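Local atomic coordinates of 5-cytosine DNA methyltransferase (Entamoeba histolytica, PDB entry 3QV2), a protein that probably transfers methyl groups from S-adenosylmethionine to carbon 5 of cytosine in tRNA or DNA. Residues 208-213 with 271-276; 195-200 with 226-231; 214-219 with 265-270; 48-53 with 291-296. All blocks are in the same frame, centred on the assembly; numbering follows the deposited sequence.

Contact 1: 208-213 with 271-276; sequences YSIPSD and LRYFTP
A single antiparallel beta bridge joins Ser209 to Arg272, a non-hydrogen-bonded pair whose CA atoms are 3.6 Å apart. The bonds lie one residue to each side of it. Tyr273 N donates to Tyr208 O at 2.9 Å, and Ile210 N donates to Leu271 O at 3.0 Å, here from above the carbonyl plane (39° out of it). Beyond the bridge, two aromatic rings are each covered on one face by a methyl group. Ile210 CD1 stands 3.4 Å from the centroid of the Tyr273 ring, almost on the ring normal, in a CH-pi contact where the two side chains cross at about a right angle. The lead-in to helix 212-218 is thereby laid against the loop that runs from strand 249-251 to helix 276-282, and Ile249 touches both Ile210 and Tyr273. At the other end, Thr275 CG2 sits over the centre of the Tyr208 ring, 3.9 Å from its centroid. It is turned there by a first torsion that sets CG2 anti to the carbonyl carbon, while OG1 bonds to Asp201. Pro276 CD approaches the same ring obliquely, 3.8 Å from Tyr208 CE2. The extended Arg272 chain leads away from Ser209, and NH1 forms a salt bridge with Glu278.

Contact 2: 195-200 with 226-231; sequences MISNYL and GKDDKR
Ser197 meets the flat carbonyl group of Lys227 from above its plane (47° out of it), where Ser197 OG donates to Lys227 O over 2.8 Å. The backbone Ser197 N adds a weak, bent bond to the same oxygen at 3.2 Å. Chi1 of -44° places OG beside its own backbone N, which lets hydroxyl and amide converge on this one acceptor. In the Asp229 carboxylate, OD2 is met on its anti side by Gly226 N at 2.6 Å and also takes a bond from Phe257 N. The Tyr199 ring has Ile196 O at its edge, in plane. Next to Ser197, the Ile196 side chain reaches into the bend of 226-229: its CD1 is 3.3 Å from Gly226 O and equally near Asp229 O, so this methyl packs on peptide oxygens more closely than on side-chain carbon. The Leu200 and Lys227 side chains cross at about a right angle, with Leu200 CD1 4.1 Å from Lys227 CB, and both residues also touch Tyr250. The opposing segment is a type I beta turn, Gly226 to Asp229, closed by Asp229 N bonding to Gly226 O and starting at the last residue of strand 224-226, with the short helical bend of 196-198 packed against it.

Contact 3: 214-219 with 265-270; sequences LILKKG and DLLNKN
Leu266 packs across the contact from both its base and its tip, meeting Ile215 and Gly219. Its CB lies 3.7 Å from Ile215 CG2. From there CG is anti to the carbonyl carbon (chi1 -61°), and the branch that follows carries CD1 to the backbone of Gly219, 3.2 Å from its O and 3.5 Å from its C. Glycine has no CB on this side, where the leucine methyl comes close to the main chain. The side chains of Ile215 and Leu266 run obliquely to one another. Ile215 sends its CG2 branch, anti to the backbone N, toward the other segment; that methyl also comes within 4.3 Å of Leu267 CD2. A second pair, nearer the protein surface, flanks the first. Leu216 CD2 nestles into the fork of Leu267, 3.6 Å from its CD1 and 3.8 Å from its CD2, and these two side chains cross at about a right angle. No hydrogen bond passes between the segments, and the contact consists almost wholly of aliphatic packing. Val260, earlier in the same loop as Leu266, touches it as well. Ile215 and Leu216 of helix 212-218, with Gly219 close after them, pack on the helical bend 265-267 of the long loop between strand 249-251 and helix 276-282, forming a small aliphatic cluster between a helix and a loop, away from the cofactor pocket.

Contact 4: 48-53 with 291-296; sequences NKIYSK and TQIDGL
Segment 48-53, in the middle of helix 45-55, and the turning loop 291-296 come closest at Ile50 and Thr291, with CA atoms 5.9 Å apart; the loop makes an inverse gamma turn centred on Gln292 and then a type II beta turn from Ile293 to Leu296, with Gly295 at its positive phi position. Ile293 points at the helix. Its CD1 lies 3.8 Å from Ile50 CA and 3.9 Å from Ile50 CG1, while its CG1 is pressed against the aliphatic base of Lys53, at 3.5 Å from CG and equally near CB, tighter than usual for carbon pairs. The Lys53 and Ile293 side chains slide past each other in opposite directions. Lys53 CG is anti to the backbone N (chi1 166°), which lays this carbon on the isoleucine before the rest of the chain leads away. On the other flank of Ile293, Leu296 CD1 meets Ile50 CG1 at 3.6 Å. Ile50 CD1 reaches Thr291 CB at 4.1 Å, the two side chains lying side by side and pointing the same way, while Thr291 OG1 bonds to Gln301. Ile50 touches Cys304 and Thr291 touches Leu305, so helix 45-55 and the loop both pack on helix 298-306.

Contacts 1 and 3 are continuous, their centres 10 Å apart: both use helix 212-218, and Leu214 CD2 lies 3.2 Å from Tyr273 OH. Contact 2 joins contact 1 by packing of Leu200 CD2 on Phe274 CE1 (3.7 Å). These three lie on the same side of the chain's centre, in a region that probably corresponds to the small target-recognition domain of C5-methyltransferases. Contact 4, which joins segments 238 residues apart in sequence, belongs to the cofactor-binding part: the Ile50 side chain is about 4 Å from that of Ile20, which binds S-adenosylhomocysteine, and about 8 Å from the ligand. Pro276 of contact 1, about 13 Å from that ligand, touches Thr291 (CB to OG1 3.9 Å), linking the two groups.

Contact 1: 208-213 with 271-276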
loop_
_atom_site.group_PDB
_atom_site.type_symbol
_atom_site.label_atom_id
_atom_site.label_comp_id
_atom_site.label_asym_id
_atom_site.label_seq_id
_atom_site.Cartn_x
_atom_site.Cartn_y
_atom_site.Cartn_z
ATOM N N TYR A 208 -10.393 -2.504 -22.488
ATOM C CA TYR A 208 -9.173 -2.363 -21.702
ATOM C C TYR A 208 -7.920 -2.330 -22.574
ATOM O O TYR A 208 -6.846 -1.939 -22.114
ATOM C CB TYR A 208 -9.062 -3.483 -20.663
ATOM C CG TYR A 208 -9.949 -3.293 -19.450
ATOM C CD1 TYR A 208 -11.138 -3.996 -19.315
ATOM C CD2 TYR A 208 -9.594 -2.407 -18.440
ATOM C CE1 TYR A 208 -11.950 -3.824 -18.207
ATOM C CE2 TYR A 208 -10.399 -2.227 -17.330
ATOM C CZ TYR A 208 -11.575 -2.938 -17.218
ATOM O OH TYR A 208 -12.375 -2.759 -16.113
ATOM N N SER A 209 -8.063 -2.736 -23.830
ATOM C CA SER A 209 -6.940 -2.743 -24.761
ATOM C C SER A 209 -6.513 -1.326 -25.130
ATOM O O SER A 209 -7.344 -0.422 -25.229
ATOM C CB SER A 209 -7.284 -3.544 -26.020
ATOM O OG SER A 209 -8.465 -3.056 -26.632
ATOM N N ILE A 210 -5.212 -1.139 -25.327
ATOM C CA ILE A 210 -4.669 0.169 -25.673
ATOM C C ILE A 210 -5.151 0.604 -27.052
ATOM O O ILE A 210 -4.984 -0.127 -28.029
ATOM C CB ILE A 210 -3.128 0.151 -25.682
ATOM C CG1 ILE A 210 -2.589 -0.757 -24.573
ATOM C CG2 ILE A 210 -2.577 1.562 -25.543
ATOM C CD1 ILE A 210 -2.872 -0.255 -23.176
ATOM N N PRO A 211 -5.757 1.798 -27.135
ATOM C CA PRO A 211 -6.197 2.360 -28.416
ATOM C C PRO A 211 -5.034 2.466 -29.403
ATOM O O PRO A 211 -3.916 2.794 -29.004
ATOM C CB PRO A 211 -6.697 3.756 -28.029
ATOM C CG PRO A 211 -7.086 3.630 -26.590
ATOM C CD PRO A 211 -6.089 2.676 -26.000
ATOM N N SER A 212 -5.300 2.192 -30.676
ATOM C CA SER A 212 -4.256 2.198 -31.695
ATOM C C SER A 212 -3.538 3.541 -31.800
ATOM O O SER A 212 -2.320 3.589 -31.969
ATOM C CB SER A 212 -4.831 1.805 -33.057
ATOM O OG SER A 212 -5.293 0.466 -33.041
ATOM N N ASP A 213 -4.294 4.629 -31.699
ATOM C CA ASP A 213 -3.716 5.963 -31.811
ATOM C C ASP A 213 -2.716 6.224 -30.690
ATOM O O ASP A 213 -1.680 6.854 -30.903
ATOM C CB ASP A 213 -4.808 7.036 -31.810
ATOM C CG ASP A 213 -5.500 7.165 -30.469
ATOM O OD1 ASP A 213 -5.877 6.128 -29.886
ATOM O OD2 ASP A 213 -5.662 8.310 -29.996
ATOM N N LEU A 271 -2.277 -5.546 -27.020
ATOM C CA LEU A 271 -1.896 -4.921 -25.758
ATOM C C LEU A 271 -3.111 -4.369 -25.019
ATOM O O LEU A 271 -4.033 -3.837 -25.637
ATOM C CB LEU A 271 -0.880 -3.804 -26.001
ATOM C CG LEU A 271 0.407 -4.212 -26.719
ATOM C CD1 LEU A 271 1.325 -3.013 -26.901
ATOM C CD2 LEU A 271 1.113 -5.329 -25.964
ATOM N N ARG A 272 -3.108 -4.500 -23.696
ATOM C CA ARG A 272 -4.185 -3.969 -22.868
ATOM C C ARG A 272 -3.664 -3.588 -21.491
ATOM O O ARG A 272 -2.640 -4.104 -21.042
ATOM C CB ARG A 272 -5.311 -4.996 -22.717
ATOM C CG ARG A 272 -4.934 -6.220 -21.897
ATOM C CD ARG A 272 -6.157 -7.060 -21.558
ATOM N NE ARG A 272 -5.796 -8.312 -20.898
ATOM C CZ ARG A 272 -5.707 -8.466 -19.580
ATOM N NH1 ARG A 272 -5.953 -7.445 -18.772
ATOM N NH2 ARG A 272 -5.371 -9.643 -19.071
ATOM N N TYR A 273 -4.369 -2.682 -20.822
ATOM C CA TYR A 273 -4.062 -2.374 -19.435
ATOM C C TYR A 273 -4.504 -3.541 -18.572
ATOM O O TYR A 273 -5.412 -4.287 -18.941
ATOM C CB TYR A 273 -4.798 -1.115 -18.971
ATOM C CG TYR A 273 -4.534 0.120 -19.802
ATOM C CD1 TYR A 273 -3.336 0.814 -19.694
ATOM C CD2 TYR A 273 -5.494 0.605 -20.680
ATOM C CE1 TYR A 273 -3.097 1.949 -20.448
ATOM C CE2 TYR A 273 -5.267 1.736 -21.436
ATOM C CZ TYR A 273 -4.067 2.404 -21.317
ATOM O OH TYR A 273 -3.843 3.531 -22.072
ATOM N N PHE A 274 -3.859 -3.707 -17.425
ATOM C CA PHE A 274 -4.355 -4.639 -16.425
ATOM C C PHE A 274 -5.638 -4.063 -15.841
ATOM O O PHE A 274 -5.752 -2.852 -15.653
ATOM C CB PHE A 274 -3.321 -4.853 -15.319
ATOM C CG PHE A 274 -2.107 -5.624 -15.760
ATOM C CD1 PHE A 274 -2.139 -7.008 -15.829
ATOM C CD2 PHE A 274 -0.931 -4.970 -16.091
ATOM C CE1 PHE A 274 -1.026 -7.725 -16.228
ATOM C CE2 PHE A 274 0.188 -5.681 -16.490
ATOM C CZ PHE A 274 0.139 -7.062 -16.558
ATOM N N THR A 275 -6.610 -4.926 -15.565
ATOM C CA THR A 275 -7.876 -4.480 -14.995
ATOM C C THR A 275 -7.708 -4.161 -13.514
ATOM O O THR A 275 -6.747 -4.606 -12.888
ATOM C CB THR A 275 -8.968 -5.551 -15.147
ATOM O OG1 THR A 275 -8.706 -6.633 -14.245
ATOM C CG2 THR A 275 -9.010 -6.072 -16.574
ATOM N N PRO A 276 -8.642 -3.382 -12.949
ATOM C CA PRO A 276 -8.595 -3.084 -11.514
ATOM C C PRO A 276 -8.528 -4.366 -10.688
ATOM O O PRO A 276 -7.772 -4.448 -9.719
ATOM C CB PRO A 276 -9.925 -2.370 -11.267
ATOM C CG PRO A 276 -10.269 -1.754 -12.578
ATOM C CD PRO A 276 -9.763 -2.705 -13.624
#

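Contact 2: 195-200 with 226-231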
loop_
_atom_site.group_PDB
_atom_site.type_symbol
_atom_site.label_atom_id
_atom_site.label_comp_id
_atom_site.label_asym_id
_atom_site.label_seq_id
_atom_site.Cartn_x
_atom_site.Cartn_y
_atom_site.Cartn_z
ATOM N N MET A 195 3.526 -16.820 -11.260
ATOM C CA MET A 195 3.918 -16.005 -12.398
ATOM C C MET A 195 2.829 -14.969 -12.640
ATOM O O MET A 195 1.781 -15.001 -11.997
ATOM C CB MET A 195 4.107 -16.877 -13.642
ATOM C CG MET A 195 5.446 -16.690 -14.346
ATOM S SD MET A 195 6.852 -17.294 -13.390
ATOM C CE MET A 195 6.496 -19.049 -13.330
ATOM N N ILE A 196 3.079 -14.045 -13.563
ATOM C CA ILE A 196 2.084 -13.043 -13.921
ATOM C C ILE A 196 0.792 -13.731 -14.346
ATOM O O ILE A 196 -0.302 -13.182 -14.195
ATOM C CB ILE A 196 2.581 -12.144 -15.066
ATOM C CG1 ILE A 196 3.924 -11.504 -14.705
ATOM C CG2 ILE A 196 1.546 -11.077 -15.402
ATOM C CD1 ILE A 196 4.429 -10.536 -15.748
ATOM N N SER A 197 0.933 -14.944 -14.869
ATOM C CA SER A 197 -0.204 -15.735 -15.326
ATOM C C SER A 197 -1.267 -15.888 -14.239
ATOM O O SER A 197 -2.462 -15.782 -14.510
ATOM C CB SER A 197 0.270 -17.121 -15.778
ATOM O OG SER A 197 1.439 -17.032 -16.578
ATOM N N ASN A 198 -0.821 -16.131 -13.010
ATOM C CA ASN A 198 -1.723 -16.435 -11.898
ATOM C C ASN A 198 -2.693 -15.312 -11.527
ATOM O O ASN A 198 -3.681 -15.546 -10.832
ATOM C CB ASN A 198 -0.922 -16.855 -10.661
ATOM C CG ASN A 198 -0.116 -18.122 -10.889
ATOM O OD1 ASN A 198 1.033 -18.070 -11.328
ATOM N ND2 ASN A 198 -0.715 -19.268 -10.585
ATOM N N TYR A 199 -2.417 -14.100 -11.990
ATOM C CA TYR A 199 -3.202 -12.942 -11.575
ATOM C C TYR A 199 -4.117 -12.416 -12.675
ATOM O O TYR A 199 -4.894 -11.487 -12.457
ATOM C CB TYR A 199 -2.274 -11.826 -11.090
ATOM C CG TYR A 199 -1.276 -12.268 -10.040
ATOM C CD1 TYR A 199 -0.063 -12.842 -10.403
ATOM C CD2 TYR A 199 -1.546 -12.110 -8.687
ATOM C CE1 TYR A 199 0.851 -13.248 -9.449
ATOM C CE2 TYR A 199 -0.637 -12.513 -7.726
ATOM C CZ TYR A 199 0.559 -13.081 -8.114
ATOM O OH TYR A 199 1.472 -13.486 -7.166
ATOM N N LEU A 200 -4.029 -13.017 -13.857
ATOM C CA LEU A 200 -4.768 -12.534 -15.017
ATOM C C LEU A 200 -6.226 -12.980 -15.018
ATOM O O LEU A 200 -6.518 -14.159 -14.828
ATOM C CB LEU A 200 -4.098 -13.027 -16.299
ATOM C CG LEU A 200 -2.639 -12.624 -16.506
ATOM C CD1 LEU A 200 -2.051 -13.329 -17.720
ATOM C CD2 LEU A 200 -2.520 -11.115 -16.648
ATOM N N GLY A 226 4.701 -10.027 -20.704
ATOM C CA GLY A 226 3.893 -11.171 -21.083
ATOM C C GLY A 226 3.597 -12.026 -19.867
ATOM O O GLY A 226 4.125 -11.776 -18.785
ATOM N N LYS A 227 2.759 -13.041 -20.041
ATOM C CA LYS A 227 2.319 -13.867 -18.921
ATOM C C LYS A 227 3.469 -14.545 -18.180
ATOM O O LYS A 227 3.291 -15.020 -17.058
ATOM C CB LYS A 227 1.308 -14.916 -19.392
ATOM C CG LYS A 227 1.850 -15.884 -20.431
ATOM C CD LYS A 227 0.758 -16.816 -20.927
ATOM C CE LYS A 227 -0.393 -16.036 -21.544
ATOM N NZ LYS A 227 -1.465 -16.934 -22.059
ATOM N N ASP A 228 4.646 -14.585 -18.799
ATOM C CA ASP A 228 5.787 -15.280 -18.205
ATOM C C ASP A 228 6.922 -14.352 -17.765
ATOM O O ASP A 228 7.850 -14.785 -17.081
ATOM C CB ASP A 228 6.320 -16.355 -19.161
ATOM C CG ASP A 228 5.403 -17.560 -19.248
ATOM O OD1 ASP A 228 4.621 -17.778 -18.300
ATOM O OD2 ASP A 228 5.469 -18.290 -20.260
ATOM N N ASP A 229 6.845 -13.082 -18.151
ATOM C CA ASP A 229 7.903 -12.122 -17.835
ATOM C C ASP A 229 8.152 -11.987 -16.334
ATOM O O ASP A 229 7.264 -12.241 -15.521
ATOM C CB ASP A 229 7.605 -10.758 -18.460
ATOM C CG ASP A 229 8.025 -10.685 -19.914
ATOM O OD1 ASP A 229 9.240 -10.562 -20.174
ATOM O OD2 ASP A 229 7.148 -10.749 -20.800
ATOM N N LYS A 230 9.368 -11.581 -15.980
ATOM C CA LYS A 230 9.805 -11.539 -14.585
ATOM C C LYS A 230 8.818 -10.859 -13.638
ATOM O O LYS A 230 8.447 -11.425 -12.609
ATOM C CB LYS A 230 11.178 -10.872 -14.464
ATOM C CG LYS A 230 12.334 -11.741 -14.926
ATOM C CD LYS A 230 13.671 -11.096 -14.596
ATOM C CE LYS A 230 14.837 -11.981 -15.014
ATOM N NZ LYS A 230 16.150 -11.370 -14.662
ATOM N N ARG A 231 8.396 -9.648 -13.986
ATOM C CA ARG A 231 7.565 -8.861 -13.085
ATOM C C ARG A 231 6.799 -7.750 -13.799
ATOM O O ARG A 231 7.051 -7.450 -14.966
ATOM C CB ARG A 231 8.426 -8.247 -11.978
ATOM C CG ARG A 231 9.038 -6.902 -12.345
ATOM C CD ARG A 231 9.997 -7.015 -13.524
ATOM N NE ARG A 231 10.446 -5.701 -13.980
ATOM C CZ ARG A 231 9.932 -5.051 -15.021
ATOM N NH1 ARG A 231 8.951 -5.594 -15.731
ATOM N NH2 ARG A 231 10.404 -3.858 -15.356
#

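Contact 3: 214-219 with 265-270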
loop_
_atom_site.group_PDB
_atom_site.type_symbol
_atom_site.label_atom_id
_atom_site.label_comp_id
_atom_site.label_asym_id
_atom_site.label_seq_id
_atom_site.Cartn_x
_atom_site.Cartn_y
_atom_site.Cartn_z
ATOM N N LEU A 214 -3.033 5.736 -29.495
ATOM C CA LEU A 214 -2.147 5.890 -28.348
ATOM C C LEU A 214 -0.873 5.072 -28.538
ATOM O O LEU A 214 0.221 5.520 -28.193
ATOM C CB LEU A 214 -2.862 5.470 -27.063
ATOM C CG LEU A 214 -2.050 5.580 -25.771
ATOM C CD1 LEU A 214 -1.432 6.966 -25.640
ATOM C CD2 LEU A 214 -2.912 5.245 -24.559
ATOM N N ILE A 215 -1.020 3.874 -29.095
ATOM C CA ILE A 215 0.121 3.009 -29.366
ATOM C C ILE A 215 1.094 3.667 -30.338
ATOM O O ILE A 215 2.307 3.632 -30.141
ATOM C CB ILE A 215 -0.320 1.657 -29.958
ATOM C CG1 ILE A 215 -1.134 0.862 -28.937
ATOM C CG2 ILE A 215 0.887 0.853 -30.409
ATOM C CD1 ILE A 215 -1.544 -0.512 -29.425
ATOM N N LEU A 216 0.549 4.268 -31.391
ATOM C CA LEU A 216 1.365 4.872 -32.437
ATOM C C LEU A 216 2.070 6.139 -31.964
ATOM O O LEU A 216 3.030 6.590 -32.589
ATOM C CB LEU A 216 0.515 5.175 -33.672
ATOM C CG LEU A 216 -0.085 3.964 -34.390
ATOM C CD1 LEU A 216 -0.925 4.402 -35.581
ATOM C CD2 LEU A 216 1.014 3.009 -34.829
ATOM N N LYS A 217 1.600 6.709 -30.860
ATOM C CA LYS A 217 2.172 7.957 -30.363
ATOM C C LYS A 217 3.076 7.785 -29.142
ATOM O O LYS A 217 4.065 8.505 -28.999
ATOM C CB LYS A 217 1.073 8.985 -30.077
ATOM C CG LYS A 217 0.427 9.556 -31.327
ATOM C CD LYS A 217 -0.371 10.812 -31.017
ATOM C CE LYS A 217 -0.869 11.481 -32.290
ATOM N NZ LYS A 217 -1.579 12.759 -32.004
ATOM N N LYS A 218 2.745 6.839 -28.268
ATOM C CA LYS A 218 3.536 6.626 -27.058
ATOM C C LYS A 218 3.772 5.150 -26.749
ATOM O O LYS A 218 4.226 4.805 -25.658
ATOM C CB LYS A 218 2.875 7.304 -25.853
ATOM C CG LYS A 218 2.663 8.797 -26.026
ATOM C CD LYS A 218 2.582 9.507 -24.685
ATOM C CE LYS A 218 2.489 11.013 -24.863
ATOM N NZ LYS A 218 2.742 11.734 -23.586
ATOM N N GLY A 219 3.470 4.284 -27.710
ATOM C CA GLY A 219 3.611 2.853 -27.512
ATOM C C GLY A 219 4.988 2.433 -27.033
ATOM O O GLY A 219 5.123 1.481 -26.264
ATOM N N ASP A 265 4.914 -1.478 -34.654
ATOM C CA ASP A 265 5.134 -2.910 -34.493
ATOM C C ASP A 265 4.327 -3.473 -33.327
ATOM O O ASP A 265 4.178 -4.689 -33.195
ATOM C CB ASP A 265 6.621 -3.206 -34.294
ATOM C CG ASP A 265 7.439 -2.925 -35.539
ATOM O OD1 ASP A 265 6.865 -2.972 -36.648
ATOM O OD2 ASP A 265 8.653 -2.665 -35.408
ATOM N N LEU A 266 3.806 -2.585 -32.488
ATOM C CA LEU A 266 3.022 -2.994 -31.327
ATOM C C LEU A 266 1.536 -3.111 -31.668
ATOM O O LEU A 266 0.760 -3.683 -30.906
ATOM C CB LEU A 266 3.215 -1.999 -30.178
ATOM C CG LEU A 266 4.631 -1.828 -29.618
ATOM C CD1 LEU A 266 4.686 -0.674 -28.627
ATOM C CD2 LEU A 266 5.116 -3.111 -28.970
ATOM N N LEU A 267 1.155 -2.569 -32.822
ATOM C CA LEU A 267 -0.247 -2.521 -33.237
ATOM C C LEU A 267 -0.990 -3.856 -33.132
ATOM O O LEU A 267 -2.158 -3.890 -32.743
ATOM C CB LEU A 267 -0.370 -1.958 -34.658
ATOM C CG LEU A 267 -0.275 -0.437 -34.788
ATOM C CD1 LEU A 267 -0.293 -0.011 -36.250
ATOM C CD2 LEU A 267 -1.402 0.234 -34.012
ATOM N N ASN A 268 -0.317 -4.949 -33.481
ATOM C CA ASN A 268 -0.951 -6.267 -33.488
ATOM C C ASN A 268 -0.382 -7.232 -32.454
ATOM O O ASN A 268 0.088 -8.318 -32.794
ATOM C CB ASN A 268 -0.875 -6.898 -34.880
ATOM C CG ASN A 268 -1.809 -6.235 -35.875
ATOM O OD1 ASN A 268 -1.413 -5.329 -36.609
ATOM N ND2 ASN A 268 -3.058 -6.688 -35.907
ATOM N N LYS A 269 -0.425 -6.830 -31.189
ATOM C CA LYS A 269 0.010 -7.693 -30.100
ATOM C C LYS A 269 -1.046 -7.687 -29.001
ATOM O O LYS A 269 -0.794 -8.114 -27.874
ATOM C CB LYS A 269 1.370 -7.243 -29.563
ATOM C CG LYS A 269 2.421 -7.059 -30.651
ATOM C CD LYS A 269 3.785 -6.695 -30.083
ATOM C CE LYS A 269 4.493 -7.907 -29.496
ATOM N NZ LYS A 269 5.947 -7.657 -29.285
ATOM N N ASN A 270 -2.230 -7.190 -29.349
ATOM C CA ASN A 270 -3.377 -7.179 -28.446
ATOM C C ASN A 270 -3.073 -6.609 -27.062
ATOM O O ASN A 270 -3.559 -7.120 -26.054
ATOM C CB ASN A 270 -3.966 -8.585 -28.320
ATOM C CG ASN A 270 -4.519 -9.104 -29.634
ATOM O OD1 ASN A 270 -3.765 -9.508 -30.520
ATOM N ND2 ASN A 270 -5.840 -9.097 -29.765
#

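Contact 4: 48-53 with 291-296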
loop_
_atom_site.group_PDB
_atom_site.type_symbol
_atom_site.label_atom_id
_atom_site.label_comp_id
_atom_site.label_asym_id
_atom_site.label_seq_id
_atom_site.Cartn_x
_atom_site.Cartn_y
_atom_site.Cartn_z
ATOM N N ASN A 48 -13.377 5.266 1.222
ATOM C CA ASN A 48 -14.222 4.747 2.292
ATOM C C ASN A 48 -15.328 3.836 1.774
ATOM O O ASN A 48 -15.616 2.802 2.371
ATOM C CB ASN A 48 -14.832 5.890 3.105
ATOM C CG ASN A 48 -13.783 6.779 3.740
ATOM O OD1 ASN A 48 -12.629 6.381 3.902
ATOM N ND2 ASN A 48 -14.182 7.991 4.109
ATOM N N LYS A 49 -15.950 4.228 0.666
ATOM C CA LYS A 49 -17.020 3.430 0.075
ATOM C C LYS A 49 -16.551 2.017 -0.249
ATOM O O LYS A 49 -17.286 1.051 -0.051
ATOM C CB LYS A 49 -17.588 4.115 -1.171
ATOM C CG LYS A 49 -18.837 4.941 -0.895
ATOM C CD LYS A 49 -18.768 6.311 -1.550
ATOM C CE LYS A 49 -18.662 6.208 -3.061
ATOM N NZ LYS A 49 -18.648 7.553 -3.701
ATOM N N ILE A 50 -15.323 1.902 -0.744
ATOM C CA ILE A 50 -14.738 0.597 -1.019
ATOM C C ILE A 50 -14.488 -0.158 0.282
ATOM O O ILE A 50 -14.802 -1.343 0.396
ATOM C CB ILE A 50 -13.417 0.724 -1.800
ATOM C CG1 ILE A 50 -13.666 1.363 -3.170
ATOM C CG2 ILE A 50 -12.756 -0.639 -1.945
ATOM C CD1 ILE A 50 -12.423 1.483 -4.020
ATOM N N TYR A 51 -13.929 0.541 1.267
ATOM C CA TYR A 51 -13.657 -0.055 2.569
ATOM C C TYR A 51 -14.936 -0.605 3.189
ATOM O O TYR A 51 -14.999 -1.772 3.571
ATOM C CB TYR A 51 -13.021 0.975 3.506
ATOM C CG TYR A 51 -12.490 0.384 4.793
ATOM C CD1 TYR A 51 -11.133 0.135 4.957
ATOM C CD2 TYR A 51 -13.345 0.067 5.839
ATOM C CE1 TYR A 51 -10.643 -0.407 6.129
ATOM C CE2 TYR A 51 -12.865 -0.477 7.014
ATOM C CZ TYR A 51 -11.513 -0.711 7.154
ATOM O OH TYR A 51 -11.020 -1.252 8.318
ATOM N N SER A 52 -15.953 0.247 3.282
ATOM C CA SER A 52 -17.228 -0.134 3.878
ATOM C C SER A 52 -17.895 -1.271 3.107
ATOM O O SER A 52 -18.496 -2.164 3.702
ATOM C CB SER A 52 -18.163 1.074 3.960
ATOM O OG SER A 52 -17.653 2.055 4.849
ATOM N N LYS A 53 -17.785 -1.234 1.783
ATOM C CA LYS A 53 -18.351 -2.283 0.939
ATOM C C LYS A 53 -17.766 -3.652 1.271
ATOM O O LYS A 53 -18.487 -4.648 1.328
ATOM C CB LYS A 53 -18.124 -1.966 -0.540
ATOM C CG LYS A 53 -18.377 -3.139 -1.481
ATOM C CD LYS A 53 -19.841 -3.549 -1.504
ATOM C CE LYS A 53 -20.073 -4.696 -2.477
ATOM N NZ LYS A 53 -21.514 -5.052 -2.600
ATOM N N THR A 291 -12.763 -3.811 -5.672
ATOM C CA THR A 291 -12.892 -2.366 -5.797
ATOM C C THR A 291 -14.061 -2.053 -6.723
ATOM O O THR A 291 -14.423 -0.891 -6.920
ATOM C CB THR A 291 -11.617 -1.738 -6.377
ATOM O OG1 THR A 291 -11.405 -2.229 -7.706
ATOM C CG2 THR A 291 -10.412 -2.084 -5.515
ATOM N N GLN A 292 -14.643 -3.105 -7.291
ATOM C CA GLN A 292 -15.768 -2.968 -8.207
ATOM C C GLN A 292 -17.042 -2.604 -7.454
ATOM O O GLN A 292 -18.038 -3.325 -7.514
ATOM C CB GLN A 292 -15.981 -4.264 -8.992
ATOM C CG GLN A 292 -16.965 -4.141 -10.145
ATOM C CD GLN A 292 -16.432 -3.288 -11.279
ATOM O OE1 GLN A 292 -15.807 -3.795 -12.209
ATOM N NE2 GLN A 292 -16.679 -1.985 -11.208
ATOM N N ILE A 293 -17.000 -1.487 -6.737
ATOM C CA ILE A 293 -18.176 -0.976 -6.050
ATOM C C ILE A 293 -19.094 -0.319 -7.067
ATOM O O ILE A 293 -18.636 0.417 -7.939
ATOM C CB ILE A 293 -17.804 0.052 -4.966
ATOM C CG1 ILE A 293 -17.394 -0.655 -3.675
ATOM C CG2 ILE A 293 -18.971 0.987 -4.691
ATOM C CD1 ILE A 293 -16.194 -1.561 -3.820
ATOM N N ASP A 294 -20.388 -0.594 -6.956
ATOM C CA ASP A 294 -21.365 -0.058 -7.894
ATOM C C ASP A 294 -21.254 1.460 -8.005
ATOM O O ASP A 294 -21.303 2.171 -7.000
ATOM C CB ASP A 294 -22.780 -0.457 -7.475
ATOM C CG ASP A 294 -23.771 -0.366 -8.615
ATOM O OD1 ASP A 294 -23.336 -0.446 -9.784
ATOM O OD2 ASP A 294 -24.983 -0.219 -8.348
ATOM N N GLY A 295 -21.102 1.948 -9.231
ATOM C CA GLY A 295 -21.030 3.374 -9.487
ATOM C C GLY A 295 -19.622 3.879 -9.733
ATOM O O GLY A 295 -19.423 4.857 -10.453
ATOM N N LEU A 296 -18.641 3.209 -9.135
ATOM C CA LEU A 296 -17.244 3.610 -9.269
ATOM C C LEU A 296 -16.657 3.214 -10.623
ATOM O O LEU A 296 -16.709 2.050 -11.019
ATOM C CB LEU A 296 -16.405 3.009 -8.137
ATOM C CG LEU A 296 -16.718 3.510 -6.723
ATOM C CD1 LEU A 296 -15.826 2.829 -5.701
ATOM C CD2 LEU A 296 -16.566 5.021 -6.637
#